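Local atomic coordinates of DNA polymerase sliding clamp C (Sulfolobus tokodaii, PDB entry 3AIZ), a protein that forms, with its partner subunits, a toroid around DNA that tethers the polymerase catalytic subunit and other DNA-processing proteins to it during replication. Residues L135-T140 with K207-S212; S212-I217 with R228-Q233; R16-F21 with T45-L50; I6-F11 with D85-E90; K79-N84 with V99-V104. All coordinates share one frame; numbering follows the deposited sequence.

Contact 1: residues L135-T140 with K207-S212; sequences LTVTFT and KMRKPS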
# COMPACT_ATOMS: atom_id res chain seq x y z
N LEU C 135 19.66 7.87 -24.88
CA LEU C 135 20.18 7.52 -23.57
C LEU C 135 19.74 6.11 -23.20
O LEU C 135 18.55 5.79 -23.27
CB LEU C 135 19.70 8.50 -22.50
CG LEU C 135 20.49 9.79 -22.31
CD1 LEU C 135 19.90 10.59 -21.17
CD2 LEU C 135 21.95 9.47 -22.03
N THR C 136 20.69 5.28 -22.80
CA THR C 136 20.38 3.91 -22.40
C THR C 136 19.35 3.91 -21.28
O THR C 136 18.44 3.09 -21.26
CB THR C 136 21.64 3.15 -21.96
OG1 THR C 136 22.58 3.11 -23.04
CG2 THR C 136 21.28 1.73 -21.56
N VAL C 137 19.51 4.84 -20.34
CA VAL C 137 18.57 4.96 -19.23
C VAL C 137 17.17 5.30 -19.72
O VAL C 137 16.19 4.66 -19.33
CB VAL C 137 19.04 6.00 -18.19
CG1 VAL C 137 19.46 7.29 -18.88
CG2 VAL C 137 17.95 6.26 -17.17
N THR C 138 17.08 6.29 -20.60
CA THR C 138 15.80 6.69 -21.17
C THR C 138 15.16 5.54 -21.94
O THR C 138 13.96 5.29 -21.84
CB THR C 138 15.95 7.89 -22.12
OG1 THR C 138 16.55 8.99 -21.41
CG2 THR C 138 14.59 8.32 -22.66
N PHE C 139 15.98 4.83 -22.72
CA PHE C 139 15.49 3.74 -23.55
C PHE C 139 15.05 2.54 -22.73
O PHE C 139 13.96 2.00 -22.94
CB PHE C 139 16.55 3.32 -24.57
CG PHE C 139 16.14 2.15 -25.42
CD1 PHE C 139 15.20 2.30 -26.42
CD2 PHE C 139 16.70 0.90 -25.21
CE1 PHE C 139 14.82 1.23 -27.20
CE2 PHE C 139 16.32 -0.18 -25.99
CZ PHE C 139 15.38 -0.02 -26.99
N THR C 140 15.90 2.12 -21.79
CA THR C 140 15.60 0.97 -20.95
C THR C 140 14.34 1.19 -20.11
O THR C 140 13.51 0.29 -19.99
CB THR C 140 16.78 0.59 -20.04
OG1 THR C 140 17.21 1.74 -19.30
CG2 THR C 140 17.95 0.07 -20.88
N LYS C 207 18.51 -4.70 -18.63
CA LYS C 207 19.53 -4.72 -17.58
C LYS C 207 20.89 -4.24 -18.07
O LYS C 207 21.90 -4.44 -17.40
CB LYS C 207 19.64 -6.11 -16.95
CG LYS C 207 18.70 -6.32 -15.77
CD LYS C 207 18.86 -7.71 -15.15
CE LYS C 207 17.94 -8.73 -15.81
NZ LYS C 207 18.21 -8.87 -17.27
N MET C 208 20.91 -3.60 -19.24
CA MET C 208 22.12 -2.96 -19.75
C MET C 208 22.16 -1.50 -19.29
O MET C 208 23.09 -0.77 -19.59
CB MET C 208 22.17 -3.03 -21.27
CG MET C 208 22.48 -4.41 -21.83
SD MET C 208 24.14 -4.98 -21.45
CE MET C 208 25.12 -3.62 -22.09
N ARG C 209 21.13 -1.11 -18.55
CA ARG C 209 20.99 0.26 -18.04
C ARG C 209 22.29 0.82 -17.46
O ARG C 209 22.83 1.80 -17.97
CB ARG C 209 19.89 0.31 -16.98
CG ARG C 209 19.80 1.64 -16.24
CD ARG C 209 18.79 1.56 -15.11
NE ARG C 209 17.53 0.97 -15.57
CZ ARG C 209 16.54 1.66 -16.11
NH1 ARG C 209 15.43 1.04 -16.51
NH2 ARG C 209 16.65 2.98 -16.26
N LYS C 210 22.77 0.20 -16.39
CA LYS C 210 23.96 0.69 -15.70
C LYS C 210 25.22 0.75 -16.56
O LYS C 210 25.84 1.81 -16.68
CB LYS C 210 24.22 -0.14 -14.43
CG LYS C 210 23.14 0.00 -13.37
CD LYS C 210 23.45 -0.87 -12.16
CE LYS C 210 24.85 -0.59 -11.62
NZ LYS C 210 25.02 0.84 -11.23
N PRO C 211 25.60 -0.38 -17.18
CA PRO C 211 26.85 -0.44 -17.94
C PRO C 211 26.87 0.50 -19.15
O PRO C 211 27.91 1.10 -19.44
CB PRO C 211 26.91 -1.89 -18.43
CG PRO C 211 25.97 -2.63 -17.55
CD PRO C 211 24.89 -1.67 -17.21
N SER C 212 25.74 0.63 -19.84
CA SER C 212 25.69 1.37 -21.09
C SER C 212 25.24 2.81 -20.91
O SER C 212 24.23 3.09 -20.27
CB SER C 212 24.77 0.65 -22.09
OG SER C 212 24.81 1.27 -23.36
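S212 OG is gripped twice: the hydroxyl OG1 of T136 donates to it over 2.9 Å, and it donates in turn to the carbonyl oxygen of N230. A short hydroxyl such as serine's suits this buried relay. CG2 of T136, anti to the backbone N, packs on the same loop, 3.7 Å from M208 O and 3.8 Å from R209 CA. T136 opens helix 136-149, one of the helices that, as in other PCNA rings, line the central channel; L135 occupies the N-cap position before it. One turn on, T140 OG1 gives its proton to T136 O at 2.7 Å, approaching that carbonyl from the face opposite the helical donor T140 N. The same OG1 sits 3.1 Å above the plane of the R209 guanidinium, over its centre, so the contact there is face packing with no hydrogen bond. NH2 and NH1 of R209 form salt bridges with D141 and D144. V137 lays CG2 against R209 NH2 at 3.6 Å, crossing the arginine obliquely.

Contact 2: residues S212-I217 with R228-Q233; sequences SDTVEI and RYNLPQ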
# COMPACT_ATOMS: atom_id res chain seq x y z
N SER C 212 25.74 0.63 -19.84
CA SER C 212 25.69 1.37 -21.09
C SER C 212 25.24 2.81 -20.91
O SER C 212 24.23 3.09 -20.27
CB SER C 212 24.77 0.65 -22.09
OG SER C 212 24.81 1.27 -23.36
N ASP C 213 26.01 3.74 -21.48
CA ASP C 213 25.66 5.16 -21.43
C ASP C 213 24.60 5.51 -22.48
O ASP C 213 23.52 5.99 -22.14
CB ASP C 213 26.91 6.03 -21.62
CG ASP C 213 27.83 5.51 -22.72
OD1 ASP C 213 27.54 5.75 -23.91
OD2 ASP C 213 28.85 4.87 -22.39
N THR C 214 24.92 5.26 -23.74
CA THR C 214 23.97 5.50 -24.83
C THR C 214 23.70 4.22 -25.61
O THR C 214 24.52 3.30 -25.61
CB THR C 214 24.49 6.59 -25.80
OG1 THR C 214 25.68 6.13 -26.45
CG2 THR C 214 24.79 7.88 -25.04
N VAL C 215 22.55 4.17 -26.28
CA VAL C 215 22.17 2.99 -27.05
C VAL C 215 21.77 3.38 -28.47
O VAL C 215 21.01 4.33 -28.68
CB VAL C 215 21.01 2.23 -26.38
CG1 VAL C 215 19.84 3.16 -26.11
CG2 VAL C 215 20.58 1.05 -27.25
N GLU C 216 22.29 2.65 -29.45
CA GLU C 216 21.96 2.90 -30.85
C GLU C 216 20.94 1.89 -31.36
O GLU C 216 21.16 0.68 -31.29
CB GLU C 216 23.23 2.89 -31.71
CG GLU C 216 24.24 3.95 -31.31
CD GLU C 216 25.52 3.88 -32.12
OE1 GLU C 216 25.45 3.54 -33.32
OE2 GLU C 216 26.60 4.17 -31.55
N ILE C 217 19.83 2.40 -31.88
CA ILE C 217 18.74 1.57 -32.37
C ILE C 217 18.68 1.62 -33.89
O ILE C 217 18.53 2.70 -34.47
CB ILE C 217 17.39 2.04 -31.81
CG1 ILE C 217 17.50 2.31 -30.31
CG2 ILE C 217 16.30 1.03 -32.11
CD1 ILE C 217 16.29 3.01 -29.72
N ARG C 228 22.54 -1.60 -30.18
CA ARG C 228 23.92 -1.50 -29.75
C ARG C 228 24.02 -0.66 -28.49
O ARG C 228 23.90 0.56 -28.53
CB ARG C 228 24.80 -0.88 -30.84
CG ARG C 228 26.10 -0.30 -30.29
CD ARG C 228 27.08 0.03 -31.40
NE ARG C 228 27.56 -1.17 -32.07
CZ ARG C 228 28.65 -1.21 -32.83
NH1 ARG C 228 29.37 -0.12 -33.02
NH2 ARG C 228 29.02 -2.35 -33.41
N TYR C 229 24.22 -1.33 -27.36
CA TYR C 229 24.43 -0.63 -26.10
C TYR C 229 25.90 -0.25 -25.98
O TYR C 229 26.75 -1.09 -25.70
CB TYR C 229 24.00 -1.50 -24.92
CG TYR C 229 22.51 -1.67 -24.81
CD1 TYR C 229 21.87 -2.78 -25.36
CD2 TYR C 229 21.73 -0.74 -24.14
CE1 TYR C 229 20.51 -2.95 -25.26
CE2 TYR C 229 20.36 -0.90 -24.03
CZ TYR C 229 19.75 -2.00 -24.59
OH TYR C 229 18.39 -2.16 -24.48
N ASN C 230 26.19 1.03 -26.22
CA ASN C 230 27.56 1.53 -26.16
C ASN C 230 28.18 1.35 -24.78
O ASN C 230 27.51 1.52 -23.76
CB ASN C 230 27.61 3.00 -26.57
CG ASN C 230 27.22 3.22 -28.02
OD1 ASN C 230 26.51 4.17 -28.34
ND2 ASN C 230 27.67 2.33 -28.90
N LEU C 231 29.46 1.00 -24.76
CA LEU C 231 30.20 0.83 -23.52
C LEU C 231 31.39 1.78 -23.49
O LEU C 231 31.87 2.20 -24.54
CB LEU C 231 30.68 -0.61 -23.38
CG LEU C 231 29.60 -1.68 -23.24
CD1 LEU C 231 30.20 -3.07 -23.36
CD2 LEU C 231 28.85 -1.52 -21.92
N PRO C 232 31.87 2.11 -22.29
CA PRO C 232 33.04 2.98 -22.14
C PRO C 232 34.23 2.48 -22.94
O PRO C 232 34.34 1.28 -23.20
CB PRO C 232 33.33 2.90 -20.64
CG PRO C 232 32.01 2.62 -20.02
CD PRO C 232 31.28 1.74 -20.99
N GLN C 233 35.12 3.39 -23.32
CA GLN C 233 36.34 3.05 -24.04
C GLN C 233 36.04 2.35 -25.37
O GLN C 233 36.72 1.39 -25.74
CB GLN C 233 37.25 2.18 -23.18
CG GLN C 233 37.58 2.79 -21.82
CD GLN C 233 38.22 4.16 -21.94
OE1 GLN C 233 38.97 4.43 -22.89
NE2 GLN C 233 37.94 5.03 -20.98
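E216 and R228 form an antiparallel hydrogen-bonded pair: E216 N donates to R228 O over 2.8 Å, nearly straight at 170°, and R228 N returns a bond of 2.9 Å to E216 O. The next rung, N230 N to T214 O at 2.9 Å, is more bent at hydrogen (138°). Between these rungs V215 and Y229 are a non-hydrogen-bonded pair, where V215 CA makes a CA-H...O contact with R228 O, 3.3 Å away.

The apolar side of the pairing belongs to V215 and Y229, whose side chains lie side by side and point the same way. V215 CG2, anti to the backbone N, rests over one face of the tyrosine ring, 3.9 Å from its centroid and displaced toward the rim, a CH-pi contact. A beta-branched valine presents a methyl to the ring face. S212 OG lies at the edge of that ring, in its plane. Y229 OH bonds to T205.

E216 and R228 occupy the other face. The side chain of E216 crosses that of N230, next along the strand from Y229, at about a right angle, while R228 turns to D238 for a salt bridge and to Y236 for a cation-pi contact.

Strands 214-220 and 223-231 thus make a beta hairpin with one apolar face, against F139 of helix 136-149, and one polar, as expected in the PCNA fold, where sheets are backed by the channel helices.

Contact 3: residues R16-F21 with T45-L50; sequences RTLEEF and TFIDIL. With SO4 (sulfate ion), chain G.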
# COMPACT_ATOMS: atom_id res chain seq x y z
N ARG C 16 24.44 -10.40 -16.49
CA ARG C 16 23.09 -10.64 -15.99
C ARG C 16 22.09 -10.46 -17.13
O ARG C 16 21.04 -11.12 -17.16
CB ARG C 16 22.77 -9.69 -14.84
CG ARG C 16 23.76 -9.78 -13.69
CD ARG C 16 23.43 -8.80 -12.58
NE ARG C 16 22.12 -9.06 -11.99
CZ ARG C 16 21.63 -8.40 -10.96
NH1 ARG C 16 22.33 -7.43 -10.39
NH2 ARG C 16 20.43 -8.70 -10.48
N THR C 17 22.41 -9.59 -18.08
CA THR C 17 21.61 -9.42 -19.28
C THR C 17 21.67 -10.69 -20.12
O THR C 17 20.65 -11.18 -20.61
CB THR C 17 22.09 -8.24 -20.14
OG1 THR C 17 21.93 -7.01 -19.41
CG2 THR C 17 21.28 -8.15 -21.42
N LEU C 18 22.88 -11.21 -20.29
CA LEU C 18 23.10 -12.40 -21.11
C LEU C 18 22.36 -13.62 -20.58
O LEU C 18 21.98 -14.50 -21.35
CB LEU C 18 24.60 -12.70 -21.24
CG LEU C 18 25.44 -11.67 -22.00
CD1 LEU C 18 26.91 -12.05 -21.97
CD2 LEU C 18 24.95 -11.52 -23.43
N GLU C 19 22.17 -13.68 -19.27
CA GLU C 19 21.45 -14.80 -18.66
C GLU C 19 20.07 -14.97 -19.28
O GLU C 19 19.54 -16.08 -19.36
CB GLU C 19 21.31 -14.59 -17.15
CG GLU C 19 22.52 -15.00 -16.34
CD GLU C 19 22.30 -14.84 -14.85
OE1 GLU C 19 21.68 -13.84 -14.44
OE2 GLU C 19 22.74 -15.73 -14.08
N GLU C 20 19.49 -13.86 -19.73
CA GLU C 20 18.16 -13.87 -20.32
C GLU C 20 18.15 -14.59 -21.67
O GLU C 20 17.10 -15.03 -22.13
CB GLU C 20 17.65 -12.44 -20.50
CG GLU C 20 17.64 -11.60 -19.23
CD GLU C 20 16.51 -11.98 -18.29
OE1 GLU C 20 15.68 -12.85 -18.65
OE2 GLU C 20 16.44 -11.41 -17.18
N PHE C 21 19.32 -14.71 -22.28
CA PHE C 21 19.42 -15.26 -23.63
C PHE C 21 20.12 -16.62 -23.70
O PHE C 21 19.65 -17.53 -24.39
CB PHE C 21 20.11 -14.27 -24.56
CG PHE C 21 19.39 -12.96 -24.69
CD1 PHE C 21 19.67 -11.91 -23.83
CD2 PHE C 21 18.42 -12.78 -25.67
CE1 PHE C 21 19.01 -10.71 -23.94
CE2 PHE C 21 17.75 -11.58 -25.78
CZ PHE C 21 18.05 -10.54 -24.92
N THR C 45 17.86 -14.25 -31.38
CA THR C 45 18.78 -13.21 -30.94
C THR C 45 20.24 -13.62 -31.07
O THR C 45 20.65 -14.66 -30.56
CB THR C 45 18.51 -12.80 -29.48
OG1 THR C 45 17.15 -12.38 -29.34
CG2 THR C 45 19.43 -11.66 -29.07
N PHE C 46 21.02 -12.79 -31.75
CA PHE C 46 22.46 -12.99 -31.83
C PHE C 46 23.16 -11.86 -31.10
O PHE C 46 22.87 -10.69 -31.33
CB PHE C 46 22.93 -13.05 -33.28
CG PHE C 46 24.42 -12.97 -33.44
CD1 PHE C 46 25.03 -11.78 -33.82
CD2 PHE C 46 25.22 -14.07 -33.20
CE1 PHE C 46 26.40 -11.70 -33.96
CE2 PHE C 46 26.59 -14.00 -33.34
CZ PHE C 46 27.18 -12.81 -33.72
N ILE C 47 24.09 -12.21 -30.22
CA ILE C 47 24.74 -11.23 -29.37
C ILE C 47 26.23 -11.11 -29.67
O ILE C 47 26.96 -12.09 -29.65
CB ILE C 47 24.55 -11.58 -27.88
CG1 ILE C 47 23.06 -11.82 -27.59
CG2 ILE C 47 25.11 -10.48 -27.00
CD1 ILE C 47 22.77 -12.22 -26.16
N ASP C 48 26.67 -9.89 -29.95
CA ASP C 48 28.07 -9.63 -30.25
C ASP C 48 28.61 -8.52 -29.36
O ASP C 48 28.30 -7.34 -29.55
CB ASP C 48 28.24 -9.25 -31.72
CG ASP C 48 29.69 -9.10 -32.12
OD1 ASP C 48 30.53 -9.88 -31.62
OD2 ASP C 48 29.99 -8.19 -32.92
N ILE C 49 29.43 -8.89 -28.38
CA ILE C 49 29.97 -7.94 -27.42
C ILE C 49 31.47 -7.76 -27.57
O ILE C 49 32.21 -8.72 -27.78
CB ILE C 49 29.66 -8.37 -25.97
CG1 ILE C 49 28.15 -8.50 -25.76
CG2 ILE C 49 30.25 -7.37 -24.98
CD1 ILE C 49 27.76 -9.02 -24.39
N LEU C 50 31.92 -6.51 -27.47
CA LEU C 50 33.35 -6.21 -27.49
C LEU C 50 33.71 -5.28 -26.34
O LEU C 50 33.24 -4.14 -26.27
CB LEU C 50 33.75 -5.57 -28.81
CG LEU C 50 35.19 -5.05 -28.87
CD1 LEU C 50 36.18 -6.18 -28.62
CD2 LEU C 50 35.47 -4.38 -30.21
S SO4 G . 18.49 -11.05 -12.35
O1 SO4 G . 17.95 -11.27 -13.69
O2 SO4 G . 19.93 -11.35 -12.35
O3 SO4 G . 18.28 -9.66 -11.96
O4 SO4 G . 17.82 -11.94 -11.40
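No backbone bond joins L18 and F21 to strand 45-50: the CA atoms of L18 and I47 are 8.5 Å apart, those of F21 and T45 7.6 Å. Every second residue, T45, I47 and I49, points toward the helix segment, its beta-branched form suiting a strand and offering methyls to this apolar interface. L18 CD2 meets I47 CD1 at 3.6 Å, and L18 and I49 touch tip to tip, CD2 to CD1 at 3.9 Å. I47 extends fully (chi2 178°), which carries CD1 on to F21 CB, 3.7 Å away. The side chains of F21 and T45 cross at about a right angle, with F21 CE2 3.7 Å from T45 CG2. R16 holds a sulfate, probably from the crystallisation liquor, at its guanidinium edge, NE donating to O2 (3.2 Å) and NH2 to O3 (2.8 Å). Here the end of helix 8-18 packs on a sheet face, as in the PCNA fold, with L71 of helix 71-78 touching L18 and F239 of strand 235-241 touching I47.

Contact 4: residues I6-F11 with D85-E90; sequences IDADAF and DSLYLE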
# COMPACT_ATOMS: atom_id res chain seq x y z
N ILE C 6 37.40 -2.07 -12.48
CA ILE C 6 37.14 -1.20 -11.33
C ILE C 6 35.65 -1.13 -11.00
O ILE C 6 35.23 -1.57 -9.92
CB ILE C 6 37.69 0.22 -11.55
CG1 ILE C 6 39.22 0.19 -11.62
CG2 ILE C 6 37.23 1.15 -10.44
CD1 ILE C 6 39.85 1.55 -11.80
N ASP C 7 34.85 -0.59 -11.91
CA ASP C 7 33.41 -0.53 -11.71
C ASP C 7 32.78 -1.89 -12.00
O ASP C 7 32.09 -2.06 -13.01
CB ASP C 7 32.78 0.54 -12.60
CG ASP C 7 31.31 0.77 -12.31
OD1 ASP C 7 30.75 0.05 -11.44
OD2 ASP C 7 30.70 1.66 -12.94
N ALA C 8 33.02 -2.85 -11.11
CA ALA C 8 32.56 -4.21 -11.31
C ALA C 8 31.05 -4.34 -11.13
O ALA C 8 30.45 -5.34 -11.54
CB ALA C 8 33.29 -5.16 -10.37
N ASP C 9 30.44 -3.33 -10.52
CA ASP C 9 28.99 -3.35 -10.30
C ASP C 9 28.25 -3.29 -11.63
O ASP C 9 27.36 -4.10 -11.89
CB ASP C 9 28.57 -2.17 -9.41
CG ASP C 9 27.10 -2.24 -9.03
OD1 ASP C 9 26.60 -3.35 -8.78
OD2 ASP C 9 26.45 -1.17 -8.97
N ALA C 10 28.61 -2.32 -12.46
CA ALA C 10 28.02 -2.19 -13.78
C ALA C 10 28.45 -3.36 -14.66
O ALA C 10 27.63 -3.96 -15.36
CB ALA C 10 28.42 -0.87 -14.42
N PHE C 11 29.73 -3.68 -14.60
CA PHE C 11 30.30 -4.77 -15.39
C PHE C 11 29.51 -6.06 -15.24
O PHE C 11 29.34 -6.81 -16.20
CB PHE C 11 31.76 -4.99 -14.98
CG PHE C 11 32.46 -6.06 -15.77
CD1 PHE C 11 33.09 -5.76 -16.96
CD2 PHE C 11 32.49 -7.37 -15.31
CE1 PHE C 11 33.73 -6.74 -17.69
CE2 PHE C 11 33.14 -8.35 -16.04
CZ PHE C 11 33.76 -8.04 -17.23
N ASP C 85 33.85 -2.57 -4.88
CA ASP C 85 34.55 -3.82 -5.18
C ASP C 85 35.29 -3.74 -6.50
O ASP C 85 34.74 -3.29 -7.50
CB ASP C 85 33.56 -4.98 -5.22
CG ASP C 85 33.42 -5.68 -3.89
OD1 ASP C 85 34.37 -5.63 -3.08
OD2 ASP C 85 32.35 -6.28 -3.65
N SER C 86 36.55 -4.17 -6.50
CA SER C 86 37.31 -4.31 -7.73
C SER C 86 37.31 -5.78 -8.13
O SER C 86 37.34 -6.66 -7.27
CB SER C 86 38.74 -3.80 -7.55
OG SER C 86 39.41 -4.50 -6.52
N LEU C 87 37.26 -6.05 -9.43
CA LEU C 87 37.16 -7.42 -9.91
C LEU C 87 38.40 -7.87 -10.66
O LEU C 87 39.03 -7.09 -11.37
CB LEU C 87 35.91 -7.58 -10.78
CG LEU C 87 35.57 -8.99 -11.26
CD1 LEU C 87 34.08 -9.26 -11.14
CD2 LEU C 87 36.04 -9.21 -12.69
N TYR C 88 38.75 -9.15 -10.51
CA TYR C 88 39.90 -9.72 -11.20
C TYR C 88 39.51 -11.02 -11.90
O TYR C 88 38.88 -11.89 -11.30
CB TYR C 88 41.04 -10.00 -10.22
CG TYR C 88 41.64 -8.76 -9.59
CD1 TYR C 88 41.12 -8.23 -8.42
CD2 TYR C 88 42.74 -8.12 -10.17
CE1 TYR C 88 41.67 -7.10 -7.83
CE2 TYR C 88 43.30 -6.99 -9.59
CZ TYR C 88 42.76 -6.48 -8.43
OH TYR C 88 43.30 -5.36 -7.85
N LEU C 89 39.89 -11.14 -13.17
CA LEU C 89 39.67 -12.37 -13.92
C LEU C 89 41.02 -12.97 -14.28
O LEU C 89 41.95 -12.25 -14.63
CB LEU C 89 38.85 -12.09 -15.18
CG LEU C 89 37.45 -11.53 -14.94
CD1 LEU C 89 36.80 -11.12 -16.26
CD2 LEU C 89 36.58 -12.54 -14.21
N GLU C 90 41.13 -14.29 -14.20
CA GLU C 90 42.41 -14.95 -14.41
C GLU C 90 42.24 -16.43 -14.74
O GLU C 90 41.16 -17.00 -14.56
CB GLU C 90 43.29 -14.78 -13.16
CG GLU C 90 44.76 -15.08 -13.37
CD GLU C 90 45.61 -14.64 -12.19
OE1 GLU C 90 45.05 -14.06 -11.24
OE2 GLU C 90 46.84 -14.87 -12.23
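The ring of F11 meets L89 with its far end, CZ standing 4.4 Å from L89 CD1, a loose apolar touch. CG of F11 is anti to the backbone N (chi1 -178°), which starts the ring on its way from the helix to the sheet. The ring of F15 joins it, the two planes inclined at about 45°, and Y55 and F56 also pack on F11. Of the flat carboxylates, D7 serves the helix: at the N-cap position it accepts from A10 N with OD1, a weak capping bond of 3.4 Å though almost straight at 173°. Aspartate suits this place because its short acid side chain can fold back onto a first-turn N-H. The carboxylate of D85 is satisfied elsewhere, OD2 taking the backbone N of T82 and a salt bridge from R107.

The closest packing of side chains is that of A8 on L87, CB to CB at 3.6 Å; A8 CB also lies 3.7 Å from D85 O. With no more than a methyl, alanine lets the start of the helix come near the strand, the CA atoms of A8 and L87 being 5.8 Å apart. D7 also centres an inverse gamma turn, A8 N bonding weakly to I6 O.

Strand 86-91 runs between strands 2-5 and 97-102 of the five-stranded antiparallel sheet of the N-terminal domain, on which the start of helix 8-18 packs beside helix 71-78, whose L78 and F74 meet L87 and L89.

Contact 5: residues K79-N84 with V99-V104; sequences KTVTKN and VTLDGV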
# COMPACT_ATOMS: atom_id res chain seq x y z
N LYS C 79 26.80 -11.11 -8.72
CA LYS C 79 25.74 -10.42 -8.00
C LYS C 79 26.21 -9.99 -6.61
O LYS C 79 25.61 -9.12 -5.98
CB LYS C 79 24.51 -11.32 -7.86
CG LYS C 79 23.79 -11.62 -9.16
CD LYS C 79 22.55 -12.46 -8.91
CE LYS C 79 21.82 -12.80 -10.20
NZ LYS C 79 20.59 -13.60 -9.95
N THR C 80 27.29 -10.61 -6.13
CA THR C 80 27.77 -10.36 -4.78
C THR C 80 28.77 -9.22 -4.71
O THR C 80 29.43 -9.02 -3.69
CB THR C 80 28.41 -11.62 -4.16
OG1 THR C 80 29.71 -11.82 -4.72
CG2 THR C 80 27.54 -12.85 -4.43
N VAL C 81 28.90 -8.47 -5.80
CA VAL C 81 29.82 -7.34 -5.83
C VAL C 81 29.16 -6.09 -5.27
O VAL C 81 27.96 -5.88 -5.44
CB VAL C 81 30.34 -7.05 -7.26
CG1 VAL C 81 30.96 -8.30 -7.86
CG2 VAL C 81 29.21 -6.53 -8.14
N THR C 82 29.96 -5.26 -4.60
CA THR C 82 29.46 -4.02 -4.03
C THR C 82 29.86 -2.84 -4.90
O THR C 82 30.37 -3.02 -6.01
CB THR C 82 30.00 -3.80 -2.61
OG1 THR C 82 31.42 -3.65 -2.65
CG2 THR C 82 29.65 -4.98 -1.72
N LYS C 83 29.63 -1.63 -4.40
CA LYS C 83 29.97 -0.42 -5.13
C LYS C 83 31.49 -0.22 -5.17
O LYS C 83 32.04 0.23 -6.17
CB LYS C 83 29.30 0.80 -4.49
CG LYS C 83 27.78 0.73 -4.45
CD LYS C 83 27.18 0.81 -5.84
CE LYS C 83 25.66 0.88 -5.77
NZ LYS C 83 25.05 1.05 -7.12
N ASN C 84 32.15 -0.55 -4.06
CA ASN C 84 33.59 -0.35 -3.94
C ASN C 84 34.40 -1.63 -4.11
O ASN C 84 35.49 -1.76 -3.57
CB ASN C 84 33.91 0.31 -2.59
CG ASN C 84 33.38 -0.48 -1.41
OD1 ASN C 84 33.74 -1.65 -1.22
ND2 ASN C 84 32.53 0.14 -0.61
N VAL C 99 37.69 -15.77 -10.51
CA VAL C 99 37.07 -14.48 -10.22
C VAL C 99 37.46 -14.03 -8.82
O VAL C 99 37.14 -14.70 -7.84
CB VAL C 99 35.54 -14.54 -10.33
CG1 VAL C 99 34.95 -13.14 -10.27
CG2 VAL C 99 35.13 -15.23 -11.61
N THR C 100 38.17 -12.91 -8.73
CA THR C 100 38.63 -12.41 -7.44
C THR C 100 38.00 -11.06 -7.10
O THR C 100 38.37 -10.04 -7.67
CB THR C 100 40.16 -12.26 -7.41
OG1 THR C 100 40.77 -13.53 -7.69
CG2 THR C 100 40.62 -11.78 -6.04
N LEU C 101 37.05 -11.07 -6.17
CA LEU C 101 36.43 -9.84 -5.70
C LEU C 101 37.26 -9.24 -4.57
O LEU C 101 37.57 -9.92 -3.58
CB LEU C 101 35.00 -10.11 -5.23
CG LEU C 101 34.09 -10.81 -6.24
CD1 LEU C 101 32.67 -10.88 -5.72
CD2 LEU C 101 34.14 -10.08 -7.58
N ASP C 102 37.62 -7.97 -4.71
CA ASP C 102 38.47 -7.31 -3.73
C ASP C 102 37.80 -6.04 -3.20
O ASP C 102 37.65 -5.06 -3.93
CB ASP C 102 39.83 -6.98 -4.35
CG ASP C 102 40.85 -6.53 -3.31
OD1 ASP C 102 40.44 -6.22 -2.17
OD2 ASP C 102 42.05 -6.50 -3.63
N GLY C 103 37.42 -6.07 -1.93
CA GLY C 103 36.80 -4.93 -1.29
C GLY C 103 37.01 -4.97 0.21
O GLY C 103 38.15 -4.96 0.68
N VAL C 104 35.92 -5.01 0.97
CA VAL C 104 35.99 -5.13 2.42
C VAL C 104 36.89 -6.30 2.79
O VAL C 104 37.68 -6.23 3.73
CB VAL C 104 34.60 -5.34 3.03
CG1 VAL C 104 34.72 -5.56 4.54
CG2 VAL C 104 33.70 -4.15 2.73
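L101, on strand 97-102, receives V81 and T80 of the loop after helix 71-78 in a partly buried, mainly apolar contact near the boundary with a neighbouring subunit. V81 and L101 cross at about a right angle: V81 CG1 lies 3.7 Å from L101 CD2 and 3.8 Å from CD1, so it seats against both ends of the leucine fork. A beta-branched valine presents a compact methyl for this, and leucine's two methyls can straddle it. T80, crossing L101 at about a right angle, brings OG1 to 3.3 Å from L101 CD1, but its polar need is met by V77 O. Farther along, N84 O passes 4.1 Å from G103 CA; the backbone of G103 (phi -155°, psi -120°) lies in a conformation that residues with a CB adopt rarely. L101 packs on L87 and R107 of the flanking strands 86-91 and 106-111, and D102 reaches outward to a salt bridge with K185 of the neighbouring B subunit, whose R148 lies against T80.

Contacts 1, 3 and 4 are buried, whereas contacts 2 and 5 are only partly so. Contact 3 lies nearest the centre of the chain and is almost wholly apolar; contact 5, the farthest from it, alone among the five touches another subunit. Contacts 3 and 4 use opposite ends of helix 8-18, packing it on different sheets. Contacts 1 and 2 share S212 and join loop, helix and hairpin through hydroxyls and backbone bonds. Contacts 4 and 5 sit on neighbouring strands of one sheet, linked by backbone bonds between 86-91 and 97-102. Salt bridges and looser ion pairs also tie the N- and C-terminal domains together, K207 of contact 1 pairing with E20 of contact 3.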